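Local coordinates for protein D-alanyl transferase DltD (Enterococcus faecalis, PDB 6O93) that probably transfers D-alanyl groups in the D-alanylation of lipoteichoic acid in the Gram-positive cell wall, as a membrane-associated relative of SGNH hydrolases, at residues R268-A278 and F382-P392; Y143-F151 and M161-A169. All blocks are in the same frame, centred on the assembly; numbering follows the deposited sequence.

Contact 1: R268-A278 and F382-P392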
loop_
_atom_site.group_PDB
_atom_site.type_symbol
_atom_site.label_atom_id
_atom_site.label_comp_id
_atom_site.label_asym_id
_atom_site.label_seq_id
_atom_site.Cartn_x
_atom_site.Cartn_y
_atom_site.Cartn_z
ATOM N N ARG A 268 13.682 11.870 -4.416
ATOM C CA ARG A 268 13.972 11.530 -5.804
ATOM C C ARG A 268 14.878 10.314 -5.945
ATOM O O ARG A 268 14.872 9.679 -7.005
ATOM C CB ARG A 268 14.615 12.724 -6.512
ATOM C CG ARG A 268 13.700 13.934 -6.647
ATOM C CD ARG A 268 14.451 15.125 -7.216
ATOM N NE ARG A 268 15.547 15.528 -6.341
ATOM C CZ ARG A 268 16.542 16.333 -6.699
ATOM N NH1 ARG A 268 16.594 16.833 -7.926
ATOM N NH2 ARG A 268 17.491 16.632 -5.827
ATOM N N PHE A 269 15.649 9.973 -4.915
ATOM C CA PHE A 269 16.622 8.889 -4.985
ATOM C C PHE A 269 16.357 7.918 -3.844
ATOM O O PHE A 269 16.352 8.319 -2.675
ATOM C CB PHE A 269 18.048 9.438 -4.915
ATOM C CG PHE A 269 18.256 10.675 -5.744
ATOM C CD1 PHE A 269 18.345 10.593 -7.124
ATOM C CD2 PHE A 269 18.354 11.919 -5.143
ATOM C CE1 PHE A 269 18.535 11.728 -7.889
ATOM C CE2 PHE A 269 18.543 13.059 -5.905
ATOM C CZ PHE A 269 18.635 12.963 -7.279
ATOM N N SER A 270 16.139 6.647 -4.178
ATOM C CA SER A 270 15.748 5.689 -3.153
ATOM C C SER A 270 15.809 4.247 -3.643
ATOM O O SER A 270 15.481 3.968 -4.805
ATOM C CB SER A 270 14.328 5.995 -2.669
ATOM O OG SER A 270 13.924 5.065 -1.682
ATOM N N PRO A 271 16.212 3.301 -2.789
ATOM C CA PRO A 271 15.995 1.885 -3.117
ATOM C C PRO A 271 14.529 1.529 -3.270
ATOM O O PRO A 271 14.217 0.469 -3.828
ATOM C CB PRO A 271 16.629 1.144 -1.930
ATOM C CG PRO A 271 17.572 2.116 -1.323
ATOM C CD PRO A 271 16.966 3.464 -1.533
ATOM N N GLU A 272 13.617 2.380 -2.792
ATOM C CA GLU A 272 12.193 2.088 -2.906
ATOM C C GLU A 272 11.754 2.013 -4.362
ATOM O O GLU A 272 10.780 1.321 -4.678
ATOM C CB GLU A 272 11.383 3.147 -2.153
ATOM C CG GLU A 272 9.871 2.917 -2.152
ATOM C CD GLU A 272 9.452 1.728 -1.309
ATOM O OE1 GLU A 272 10.265 1.261 -0.483
ATOM O OE2 GLU A 272 8.304 1.262 -1.471
ATOM N N TYR A 273 12.448 2.718 -5.262
ATOM C CA TYR A 273 12.134 2.597 -6.682
ATOM C C TYR A 273 12.379 1.177 -7.167
ATOM O O TYR A 273 11.623 0.657 -7.999
ATOM C CB TYR A 273 12.956 3.595 -7.499
ATOM C CG TYR A 273 12.558 5.029 -7.250
ATOM C CD1 TYR A 273 11.389 5.545 -7.791
ATOM C CD2 TYR A 273 13.345 5.865 -6.467
ATOM C CE1 TYR A 273 11.013 6.852 -7.563
ATOM C CE2 TYR A 273 12.978 7.175 -6.234
ATOM C CZ TYR A 273 11.809 7.662 -6.784
ATOM O OH TYR A 273 11.433 8.962 -6.556
ATOM N N GLY A 274 13.428 0.529 -6.653
ATOM C CA GLY A 274 13.639 -0.876 -6.957
ATOM C C GLY A 274 12.624 -1.778 -6.281
ATOM O O GLY A 274 12.112 -2.720 -6.893
ATOM N N ASP A 275 12.321 -1.510 -5.008
ATOM C CA ASP A 275 11.316 -2.303 -4.308
ATOM C C ASP A 275 9.948 -2.133 -4.956
ATOM O O ASP A 275 9.161 -3.085 -5.031
ATOM C CB ASP A 275 11.262 -1.904 -2.834
ATOM C CG ASP A 275 12.555 -2.187 -2.106
ATOM O OD1 ASP A 275 13.453 -2.819 -2.702
ATOM O OD2 ASP A 275 12.676 -1.773 -0.934
ATOM N N PHE A 276 9.651 -0.920 -5.427
ATOM C CA PHE A 276 8.415 -0.685 -6.164
ATOM C C PHE A 276 8.382 -1.508 -7.443
ATOM O O PHE A 276 7.336 -2.054 -7.814
ATOM C CB PHE A 276 8.281 0.805 -6.467
ATOM C CG PHE A 276 7.033 1.167 -7.214
ATOM C CD1 PHE A 276 5.791 0.758 -6.760
ATOM C CD2 PHE A 276 7.101 1.940 -8.358
ATOM C CE1 PHE A 276 4.643 1.099 -7.443
ATOM C CE2 PHE A 276 5.952 2.289 -9.043
ATOM C CZ PHE A 276 4.723 1.866 -8.585
ATOM N N GLN A 277 9.522 -1.612 -8.130
ATOM C CA GLN A 277 9.600 -2.457 -9.315
ATOM C C GLN A 277 9.260 -3.903 -8.977
ATOM O O GLN A 277 8.626 -4.602 -9.777
ATOM C CB GLN A 277 10.997 -2.363 -9.929
ATOM C CG GLN A 277 11.187 -3.197 -11.189
ATOM C CD GLN A 277 10.286 -2.747 -12.324
ATOM O OE1 GLN A 277 9.576 -1.749 -12.209
ATOM N NE2 GLN A 277 10.316 -3.481 -13.430
ATOM N N ALA A 278 9.676 -4.371 -7.799
ATOM C CA ALA A 278 9.359 -5.738 -7.401
ATOM C C ALA A 278 7.853 -5.950 -7.331
ATOM O O ALA A 278 7.341 -6.983 -7.777
ATOM C CB ALA A 278 10.012 -6.060 -6.057
ATOM N N PHE A 382 14.778 -1.496 -14.338
ATOM C CA PHE A 382 14.268 -0.640 -13.274
ATOM C C PHE A 382 14.633 -1.151 -11.883
ATOM O O PHE A 382 14.392 -0.442 -10.901
ATOM C CB PHE A 382 12.749 -0.497 -13.391
ATOM C CG PHE A 382 12.307 0.458 -14.472
ATOM C CD1 PHE A 382 12.406 1.827 -14.287
ATOM C CD2 PHE A 382 11.785 -0.014 -15.668
ATOM C CE1 PHE A 382 12.000 2.709 -15.275
ATOM C CE2 PHE A 382 11.377 0.865 -16.661
ATOM C CZ PHE A 382 11.483 2.226 -16.463
ATOM N N TYR A 383 15.197 -2.359 -11.775
ATOM C CA TYR A 383 15.733 -2.841 -10.507
ATOM C C TYR A 383 17.093 -2.241 -10.178
ATOM O O TYR A 383 17.515 -2.295 -9.017
ATOM C CB TYR A 383 15.881 -4.367 -10.536
ATOM C CG TYR A 383 14.603 -5.160 -10.365
ATOM C CD1 TYR A 383 13.714 -4.883 -9.335
ATOM C CD2 TYR A 383 14.298 -6.205 -11.230
ATOM C CE1 TYR A 383 12.552 -5.621 -9.176
ATOM C CE2 TYR A 383 13.142 -6.944 -11.081
ATOM C CZ TYR A 383 12.273 -6.648 -10.053
ATOM O OH TYR A 383 11.123 -7.382 -9.903
ATOM N N GLN A 384 17.785 -1.678 -11.164
ATOM C CA GLN A 384 19.190 -1.339 -11.019
ATOM C C GLN A 384 19.382 -0.067 -10.197
ATOM O O GLN A 384 18.502 0.794 -10.104
ATOM C CB GLN A 384 19.838 -1.169 -12.394
ATOM C CG GLN A 384 19.851 -2.439 -13.225
ATOM C CD GLN A 384 20.423 -2.222 -14.610
ATOM O OE1 GLN A 384 20.746 -1.095 -14.993
ATOM N NE2 GLN A 384 20.551 -3.301 -15.371
ATOM N N THR A 385 20.571 0.038 -9.600
ATOM C CA THR A 385 20.912 1.207 -8.797
ATOM C C THR A 385 20.887 2.490 -9.619
ATOM O O THR A 385 20.568 3.559 -9.084
ATOM C CB THR A 385 22.292 1.019 -8.165
ATOM O OG1 THR A 385 22.240 -0.049 -7.211
ATOM C CG2 THR A 385 22.750 2.299 -7.471
ATOM N N ASP A 386 21.222 2.418 -10.912
ATOM C CA ASP A 386 21.241 3.634 -11.719
ATOM C C ASP A 386 19.838 4.206 -11.904
ATOM O O ASP A 386 19.692 5.416 -12.105
ATOM C CB ASP A 386 21.912 3.374 -13.073
ATOM C CG ASP A 386 21.174 2.352 -13.920
ATOM O OD1 ASP A 386 20.348 1.592 -13.375
ATOM O OD2 ASP A 386 21.435 2.308 -15.142
ATOM N N TRP A 387 18.799 3.371 -11.823
ATOM C CA TRP A 387 17.445 3.915 -11.823
ATOM C C TRP A 387 17.055 4.432 -10.444
ATOM O O TRP A 387 16.413 5.483 -10.332
ATOM C CB TRP A 387 16.431 2.872 -12.288
ATOM C CG TRP A 387 15.028 3.379 -12.135
ATOM C CD1 TRP A 387 14.099 2.969 -11.223
ATOM C CD2 TRP A 387 14.410 4.424 -12.896
ATOM N NE1 TRP A 387 12.938 3.686 -11.377
ATOM C CE2 TRP A 387 13.103 4.586 -12.397
ATOM C CE3 TRP A 387 14.835 5.235 -13.953
ATOM C CZ2 TRP A 387 12.216 5.523 -12.923
ATOM C CZ3 TRP A 387 13.952 6.164 -14.474
ATOM C CH2 TRP A 387 12.658 6.300 -13.958
ATOM N N GLN A 388 17.428 3.708 -9.385
ATOM C CA GLN A 388 17.172 4.190 -8.033
ATOM C C GLN A 388 17.769 5.574 -7.828
ATOM O O GLN A 388 17.190 6.413 -7.129
ATOM C CB GLN A 388 17.742 3.209 -7.009
ATOM C CG GLN A 388 17.144 1.816 -7.083
ATOM C CD GLN A 388 17.877 0.819 -6.206
ATOM O OE1 GLN A 388 18.492 1.184 -5.204
ATOM N NE2 GLN A 388 17.821 -0.451 -6.589
ATOM N N GLN A 389 18.924 5.833 -8.440
ATOM C CA GLN A 389 19.635 7.092 -8.284
ATOM C C GLN A 389 19.417 8.043 -9.454
ATOM O O GLN A 389 20.080 9.081 -9.523
ATOM C CB GLN A 389 21.133 6.826 -8.109
ATOM C CG GLN A 389 21.470 5.968 -6.900
ATOM C CD GLN A 389 21.053 6.615 -5.593
ATOM O OE1 GLN A 389 21.393 7.767 -5.322
ATOM N NE2 GLN A 389 20.305 5.879 -4.778
ATOM N N GLN A 390 18.507 7.719 -10.370
ATOM C CA GLN A 390 18.322 8.539 -11.560
ATOM C C GLN A 390 17.658 9.863 -11.208
ATOM O O GLN A 390 16.656 9.901 -10.486
ATOM C CB GLN A 390 17.483 7.789 -12.593
ATOM C CG GLN A 390 17.185 8.583 -13.854
ATOM C CD GLN A 390 18.436 8.999 -14.606
ATOM O OE1 GLN A 390 19.325 8.186 -14.858
ATOM N NE2 GLN A 390 18.509 10.275 -14.969
ATOM N N ASN A 391 18.218 10.948 -11.724
ATOM C CA ASN A 391 17.600 12.257 -11.577
ATOM C C ASN A 391 16.453 12.384 -12.572
ATOM O O ASN A 391 16.674 12.220 -13.778
ATOM C CB ASN A 391 18.625 13.356 -11.808
ATOM C CG ASN A 391 18.136 14.707 -11.343
ATOM O OD1 ASN A 391 17.049 15.151 -11.716
ATOM N ND2 ASN A 391 18.931 15.364 -10.508
ATOM N N PRO A 392 15.227 12.666 -12.128
ATOM C CA PRO A 392 14.084 12.642 -13.048
ATOM C C PRO A 392 13.910 13.894 -13.893
ATOM O O PRO A 392 12.958 13.948 -14.679
ATOM C CB PRO A 392 12.894 12.458 -12.098
ATOM C CG PRO A 392 13.320 13.117 -10.848
ATOM C CD PRO A 392 14.800 12.874 -10.731
HETATM O O HOH W 1 15.318 16.543 -10.341
#

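Contact 2: Y143-F151 and M161-A169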
loop_
_atom_site.group_PDB
_atom_site.type_symbol
_atom_site.label_atom_id
_atom_site.label_comp_id
_atom_site.label_asym_id
_atom_site.label_seq_id
_atom_site.Cartn_x
_atom_site.Cartn_y
_atom_site.Cartn_z
ATOM N N TYR A 143 16.328 -10.113 -7.265
ATOM C CA TYR A 143 16.283 -8.804 -6.623
ATOM C C TYR A 143 15.689 -8.904 -5.224
ATOM O O TYR A 143 16.205 -8.296 -4.279
ATOM C CB TYR A 143 15.483 -7.811 -7.469
ATOM C CG TYR A 143 15.350 -6.466 -6.792
ATOM C CD1 TYR A 143 16.362 -5.521 -6.882
ATOM C CD2 TYR A 143 14.226 -6.153 -6.038
ATOM C CE1 TYR A 143 16.253 -4.294 -6.253
ATOM C CE2 TYR A 143 14.110 -4.929 -5.405
ATOM C CZ TYR A 143 15.127 -4.006 -5.517
ATOM O OH TYR A 143 15.019 -2.788 -4.889
ATOM N N LEU A 144 14.603 -9.666 -5.070
ATOM C CA LEU A 144 14.036 -9.883 -3.743
ATOM C C LEU A 144 15.067 -10.496 -2.807
ATOM O O LEU A 144 15.222 -10.058 -1.662
ATOM C CB LEU A 144 12.804 -10.783 -3.836
ATOM C CG LEU A 144 11.517 -10.149 -4.353
ATOM C CD1 LEU A 144 10.457 -11.219 -4.547
ATOM C CD2 LEU A 144 11.024 -9.077 -3.392
ATOM N N ALA A 145 15.788 -11.516 -3.281
ATOM C CA ALA A 145 16.811 -12.151 -2.457
ATOM C C ALA A 145 17.864 -11.142 -2.016
ATOM O O ALA A 145 18.242 -11.096 -0.839
ATOM C CB ALA A 145 17.460 -13.301 -3.229
ATOM N N GLN A 146 18.352 -10.324 -2.950
ATOM C CA GLN A 146 19.375 -9.339 -2.618
ATOM C C GLN A 146 18.885 -8.379 -1.539
ATOM O O GLN A 146 19.598 -8.101 -0.568
ATOM C CB GLN A 146 19.789 -8.576 -3.879
ATOM C CG GLN A 146 20.833 -7.481 -3.651
ATOM C CD GLN A 146 20.215 -6.125 -3.334
ATOM O OE1 GLN A 146 20.460 -5.552 -2.273
ATOM N NE2 GLN A 146 19.419 -5.605 -4.263
ATOM N N ARG A 147 17.664 -7.861 -1.691
ATOM C CA ARG A 147 17.153 -6.888 -0.730
ATOM C C ARG A 147 16.926 -7.523 0.635
ATOM O O ARG A 147 17.259 -6.927 1.665
ATOM C CB ARG A 147 15.856 -6.265 -1.250
ATOM C CG ARG A 147 16.026 -5.406 -2.492
ATOM C CD ARG A 147 16.674 -4.059 -2.182
ATOM N NE ARG A 147 15.805 -3.215 -1.361
ATOM C CZ ARG A 147 16.153 -2.642 -0.209
ATOM N NH1 ARG A 147 17.374 -2.786 0.291
ATOM N NH2 ARG A 147 15.268 -1.902 0.443
ATOM N N LEU A 148 16.360 -8.732 0.666
ATOM C CA LEU A 148 16.020 -9.353 1.942
ATOM C C LEU A 148 17.257 -9.578 2.802
ATOM O O LEU A 148 17.196 -9.444 4.031
ATOM C CB LEU A 148 15.286 -10.673 1.706
ATOM C CG LEU A 148 13.872 -10.581 1.133
ATOM C CD1 LEU A 148 13.280 -11.974 0.994
ATOM C CD2 LEU A 148 12.979 -9.705 1.990
ATOM N N THR A 149 18.391 -9.917 2.183
ATOM C CA THR A 149 19.616 -10.130 2.947
ATOM C C THR A 149 20.121 -8.860 3.615
ATOM O O THR A 149 21.047 -8.939 4.428
ATOM C CB THR A 149 20.729 -10.691 2.058
ATOM O OG1 THR A 149 21.047 -9.752 1.020
ATOM C CG2 THR A 149 20.313 -12.018 1.444
ATOM N N LYS A 150 19.551 -7.701 3.295
ATOM C CA LYS A 150 19.988 -6.450 3.894
ATOM C C LYS A 150 19.302 -6.149 5.221
ATOM O O LYS A 150 19.722 -5.215 5.912
ATOM C CB LYS A 150 19.741 -5.286 2.926
ATOM C CG LYS A 150 20.463 -5.419 1.589
ATOM C CD LYS A 150 21.976 -5.375 1.758
ATOM C CE LYS A 150 22.693 -5.345 0.412
ATOM N NZ LYS A 150 22.501 -6.604 -0.367
ATOM N N PHE A 151 18.268 -6.921 5.603
ATOM C CA PHE A 151 17.492 -6.580 6.786
ATOM C C PHE A 151 17.797 -7.516 7.951
ATOM O O PHE A 151 17.924 -8.729 7.755
ATOM C CB PHE A 151 15.993 -6.620 6.473
ATOM C CG PHE A 151 15.573 -5.588 5.474
ATOM C CD1 PHE A 151 15.268 -4.300 5.881
ATOM C CD2 PHE A 151 15.519 -5.890 4.128
ATOM C CE1 PHE A 151 14.898 -3.341 4.963
ATOM C CE2 PHE A 151 15.151 -4.934 3.207
ATOM C CZ PHE A 151 14.842 -3.657 3.625
ATOM N N MET A 161 19.215 -17.141 4.816
ATOM C CA MET A 161 20.337 -16.400 4.249
ATOM C C MET A 161 21.121 -17.258 3.267
ATOM O O MET A 161 21.535 -16.782 2.203
ATOM C CB MET A 161 21.252 -15.897 5.366
ATOM C CG MET A 161 20.683 -14.719 6.145
ATOM S SD MET A 161 20.569 -13.219 5.149
ATOM C CE MET A 161 22.299 -12.775 5.001
ATOM N N GLU A 162 21.336 -18.530 3.607
ATOM C CA GLU A 162 22.051 -19.423 2.702
ATOM C C GLU A 162 21.261 -19.646 1.419
ATOM O O GLU A 162 21.837 -19.693 0.326
ATOM C CB GLU A 162 22.339 -20.747 3.408
ATOM C CG GLU A 162 23.329 -20.607 4.553
ATOM C CD GLU A 162 23.494 -21.877 5.365
ATOM O OE1 GLU A 162 22.558 -22.707 5.397
ATOM O OE2 GLU A 162 24.569 -22.041 5.978
ATOM N N THR A 163 19.938 -19.775 1.531
ATOM C CA THR A 163 19.108 -19.941 0.343
ATOM C C THR A 163 19.131 -18.687 -0.524
ATOM O O THR A 163 19.237 -18.776 -1.753
ATOM C CB THR A 163 17.676 -20.283 0.753
ATOM O OG1 THR A 163 17.675 -21.480 1.543
ATOM C CG2 THR A 163 16.795 -20.483 -0.478
ATOM N N LEU A 164 19.034 -17.508 0.094
ATOM C CA LEU A 164 19.044 -16.271 -0.678
ATOM C C LEU A 164 20.380 -16.060 -1.377
ATOM O O LEU A 164 20.429 -15.441 -2.448
ATOM C CB LEU A 164 18.722 -15.081 0.228
ATOM C CG LEU A 164 17.345 -15.115 0.895
ATOM C CD1 LEU A 164 17.136 -13.876 1.747
ATOM C CD2 LEU A 164 16.239 -15.252 -0.144
ATOM N N ALA A 165 21.471 -16.562 -0.794
ATOM C CA ALA A 165 22.769 -16.459 -1.452
ATOM C C ALA A 165 22.786 -17.245 -2.756
ATOM O O ALA A 165 23.333 -16.779 -3.763
ATOM C CB ALA A 165 23.874 -16.949 -0.516
ATOM N N ASN A 166 22.195 -18.442 -2.759
ATOM C CA ASN A 166 22.147 -19.237 -3.982
ATOM C C ASN A 166 21.287 -18.563 -5.044
ATOM O O ASN A 166 21.637 -18.572 -6.229
ATOM C CB ASN A 166 21.625 -20.640 -3.677
ATOM C CG ASN A 166 22.534 -21.409 -2.738
ATOM O OD1 ASN A 166 23.716 -21.089 -2.597
ATOM N ND2 ASN A 166 21.987 -22.432 -2.092
ATOM N N LEU A 167 20.157 -17.976 -4.642
ATOM C CA LEU A 167 19.314 -17.266 -5.598
ATOM C C LEU A 167 20.096 -16.168 -6.305
ATOM O O LEU A 167 20.035 -16.034 -7.533
ATOM C CB LEU A 167 18.094 -16.676 -4.890
ATOM C CG LEU A 167 16.794 -17.477 -4.991
ATOM C CD1 LEU A 167 16.907 -18.806 -4.254
ATOM C CD2 LEU A 167 15.636 -16.653 -4.455
ATOM N N GLN A 168 20.839 -15.363 -5.539
ATOM C CA GLN A 168 21.633 -14.300 -6.145
ATOM C C GLN A 168 22.677 -14.865 -7.095
ATOM O O GLN A 168 23.038 -14.211 -8.080
ATOM C CB GLN A 168 22.301 -13.458 -5.059
ATOM C CG GLN A 168 21.320 -12.681 -4.195
ATOM C CD GLN A 168 21.998 -11.967 -3.044
ATOM O OE1 GLN A 168 22.549 -10.879 -3.208
ATOM N NE2 GLN A 168 21.965 -12.584 -1.867
ATOM N N ALA A 169 23.166 -16.072 -6.826
ATOM C CA ALA A 169 24.128 -16.718 -7.708
ATOM C C ALA A 169 23.472 -17.392 -8.905
ATOM O O ALA A 169 24.175 -18.020 -9.703
ATOM C CB ALA A 169 24.949 -17.744 -6.922
#

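Contact 1: R268-A278 and F382-P392
Q388 lies along the turn S270-P271 that leads into helix 272-285, each atom from CB to OE1 meeting it. Its CB rests on S270 O at 3.2 Å, and CG stays beside that oxygen while also facing G274 N; beyond CG the chain runs extended (chi2 171°), which carries the amide out over P271. There OE1 comes to 3.3 Å from P271 CA, while NE2 turns back to its own segment and donates to Y383 O, from above the carbonyl plane. The backbone of the same residue supplies the one direct hydrogen bond between 268-278 and 382-392: Q388 O accepts from S270 N at 3.1 Å, and F269 CA-H points at the same oxygen. The F269 ring lies against the Q389-N391 backbone, CD1 3.3 Å from Q389 O and N391 CA at its edge. S270 OG caps the helix by accepting from E272 N and also bonds to V109 O. Q277 CG sits over one face of the Y383 ring, a CH-pi contact 3.7 Å from the centroid, and the Y383 hydroxyl bonds to E281. Y273 CB meets W387 CD1 and NE1 obliquely, and NE1 is bonded to Q322 of helix 309-324. At the other end a water links R268 NH1 to N391 OD1, and R268 is salt-bridged to D266. The single direct bond is thus supplemented by this water and by K318 NZ, which bonds to R268 O and W387 O; apolar packing covers much of the rest.

Contact 2: Y143-F151 and M161-A169
T149, A145 and L164 bury the most surface where helix 139-148 meets helix 158-168. T149 turns its methyl across the gap: CG2 is 3.7 Å from L164 CB, and M161 SD approaches the same methyl at 3.9 Å. With chi1 at 62° the hydroxyl sits between backbone N and carbonyl carbon and donates to Q146 O at 2.7 Å; a polar branch tied to its own segment leaves the methyl to serve the interface. One turn earlier, A145 brings the two backbones closest, its CA 5.0 Å from that of L164. The small CB touches L164 CD2 and L167 CB, both at 3.8 Å. L164 spreads its two branches along the partner helix, CD2 against A145 and CD1 against L148 CB and the T149 methyl. Q168 closes one edge: the amide at the end of its extended chain sets OE1 against Q146 CA and points NE2 at L164 O, a bond of 3.3 Å. That donor stands well above the carbonyl plane, on the face opposite the one reached by Q168 N. No hydrogen bond joins the two segments directly. W130 of helix 124-132 packs against L148 and L167, extending the apolar layer. The helix directions differ by 137° and the axes approach to 8.4 Å: an oblique, antiparallel-leaning helix pair, connected through the short helix 152-155, with an alanine at the near point, as in close helix-helix packing across a small residue.

Contact 2 comes first along the chain and closes before contact 1 opens; their centres are 18 Å apart. They meet through helix 139-148, whose one side packs on helix 158-168 while Y143 and R147 reach helix 272-285. D275 ties them together: its OD1 takes a salt bridge from R147 NE and lies 2.7 Å from Y143 OH, a probable hydrogen bond. The Y143 ring also stacks on that of Y383. Helix 272-285 leads into strand 289-294 of the five-stranded parallel sheet, so the series joins an outlying helical pair and the C-terminal segment to the alpha/beta core, consistent with an SGNH-hydrolase-like fold.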